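Local coordinates for protein homoprotocatechuate 2,3-dioxygenase (Brevibacterium fuscum, PDB 4Z6M) that probably cleaves the aromatic ring of homoprotocatechuate with molecular oxygen, using an iron(II) centre held by two histidines and one carboxylate, at residues A[98-103]-A[117-122]. The protein carries 1 engineered substitution. Numbering follows the deposited sequence.
Sequences GCRTER and RVEDPL
R100 reaches E119 across the opening of a β-hairpin, the two side chains crossing at a slant. NH1 of R100 lies 3.0 Å from OE2 of E119 in a salt bridge, but guanidinium and carboxylate planes stand 74° apart and the hydrogen bond is weak. Arginine suits this place because its guanidinium can serve two carboxylates, NH2 forming a salt bridge with D315; the same OE2 accepts from the backbone N of L314. In the backbone of this pair, the amide of E119 donates to O of R100, and a water joins N of R100 to O of E119 where the strands part. There SG of C99, anti to its own carbonyl carbon (chi1 -68°), rests 3.6 Å from CD of P121, two compact apolar groups. On the face covered by helix 84-96, CG2 of T101 meets CG1 of V118 at 3.8 Å, β-branched residues that suit extended strands, here in a non-hydrogen-bonded pair packing on Y94. Next, E102 and R117 form a hydrogen-bonded pair. This is an antiparallel hairpin at the edge of a glyoxalase-superfamily (vicinal oxygen chelate) sheet, its outer strand entered from a helix through a Schellman motif at G98.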
# COMPACT_ATOMS: atom_id res chain seq x y z
N GLY A 98 -19.99 26.49 -36.45
CA GLY A 98 -19.19 26.88 -37.60
C GLY A 98 -17.85 26.19 -37.68
O GLY A 98 -16.90 26.73 -38.28
N CYS A 99 -17.76 25.00 -37.07
CA CYS A 99 -16.51 24.28 -37.03
C CYS A 99 -16.46 23.29 -38.16
O CYS A 99 -17.49 22.74 -38.59
CB CYS A 99 -16.37 23.53 -35.71
SG CYS A 99 -16.17 24.60 -34.28
N ARG A 100 -15.26 23.05 -38.64
CA ARG A 100 -15.05 21.96 -39.56
C ARG A 100 -15.32 20.60 -38.91
O ARG A 100 -14.86 20.37 -37.81
CB ARG A 100 -13.65 21.99 -40.08
CG ARG A 100 -13.42 20.91 -41.10
CD ARG A 100 -11.99 21.00 -41.56
NE ARG A 100 -11.67 20.02 -42.59
CZ ARG A 100 -10.44 19.82 -43.02
NH1 ARG A 100 -9.43 20.53 -42.50
NH2 ARG A 100 -10.21 18.92 -43.96
N THR A 101 -16.05 19.75 -39.64
CA THR A 101 -16.40 18.43 -39.19
C THR A 101 -16.07 17.42 -40.28
O THR A 101 -16.09 17.74 -41.47
CB THR A 101 -17.88 18.33 -38.80
OG1 THR A 101 -18.71 18.53 -39.95
CG2 THR A 101 -18.24 19.38 -37.76
N GLU A 102 -15.79 16.20 -39.85
CA GLU A 102 -15.61 15.09 -40.77
C GLU A 102 -16.21 13.84 -40.12
O GLU A 102 -15.85 13.50 -38.99
CB GLU A 102 -14.13 14.85 -41.08
CG GLU A 102 -13.95 13.71 -42.07
CD GLU A 102 -12.53 13.50 -42.55
OE1 GLU A 102 -11.63 14.29 -42.16
OE2 GLU A 102 -12.32 12.51 -43.31
N ARG A 103 -17.11 13.18 -40.86
CA ARG A 103 -17.85 12.03 -40.34
C ARG A 103 -17.45 10.78 -41.14
O ARG A 103 -17.52 10.80 -42.39
CB ARG A 103 -19.35 12.30 -40.52
CG ARG A 103 -20.27 11.17 -40.09
CD ARG A 103 -20.55 11.26 -38.63
NE ARG A 103 -21.58 10.35 -38.14
CZ ARG A 103 -22.84 10.65 -37.85
NH1 ARG A 103 -23.34 11.87 -38.05
NH2 ARG A 103 -23.64 9.72 -37.36
N ARG A 117 -15.03 13.56 -36.28
CA ARG A 117 -13.95 14.41 -35.84
C ARG A 117 -14.23 15.84 -36.20
O ARG A 117 -14.85 16.13 -37.24
CB ARG A 117 -12.61 13.95 -36.41
CG ARG A 117 -12.15 12.66 -35.73
CD ARG A 117 -10.75 12.23 -36.11
NE ARG A 117 -10.43 10.99 -35.41
CZ ARG A 117 -9.22 10.42 -35.37
NH1 ARG A 117 -8.20 10.95 -36.02
NH2 ARG A 117 -9.05 9.31 -34.66
N VAL A 118 -13.79 16.74 -35.32
CA VAL A 118 -14.04 18.17 -35.48
C VAL A 118 -12.78 18.94 -35.15
O VAL A 118 -11.99 18.51 -34.33
CB VAL A 118 -15.21 18.65 -34.63
CG1 VAL A 118 -16.44 17.80 -34.87
CG2 VAL A 118 -14.88 18.66 -33.16
N GLU A 119 -12.59 20.08 -35.83
CA GLU A 119 -11.67 21.11 -35.36
C GLU A 119 -12.46 22.07 -34.49
O GLU A 119 -13.25 22.87 -34.99
CB GLU A 119 -11.05 21.86 -36.54
CG GLU A 119 -10.12 21.01 -37.37
CD GLU A 119 -9.66 21.66 -38.67
OE1 GLU A 119 -9.83 22.90 -38.84
OE2 GLU A 119 -9.14 20.91 -39.54
N ASP A 120 -12.29 21.94 -33.17
CA ASP A 120 -13.22 22.59 -32.26
C ASP A 120 -12.87 24.08 -32.13
O ASP A 120 -11.86 24.54 -32.72
CB ASP A 120 -13.32 21.84 -30.92
CG ASP A 120 -12.35 22.31 -29.85
OD1 ASP A 120 -11.32 22.99 -30.11
OD2 ASP A 120 -12.65 21.95 -28.69
N PRO A 121 -13.71 24.86 -31.43
CA PRO A 121 -13.47 26.32 -31.37
C PRO A 121 -12.14 26.76 -30.75
O PRO A 121 -11.72 27.92 -30.94
CB PRO A 121 -14.64 26.81 -30.52
CG PRO A 121 -15.71 25.81 -30.71
CD PRO A 121 -15.00 24.50 -30.83
N LEU A 122 -11.50 25.88 -30.00
CA LEU A 122 -10.18 26.13 -29.44
C LEU A 122 -9.05 25.56 -30.27
O LEU A 122 -7.88 25.61 -29.86
CB LEU A 122 -10.08 25.59 -28.00
CG LEU A 122 -11.17 26.07 -27.03
CD1 LEU A 122 -10.96 25.44 -25.65
CD2 LEU A 122 -11.21 27.59 -26.95
O HOH W 1 -13.17 24.59 -37.24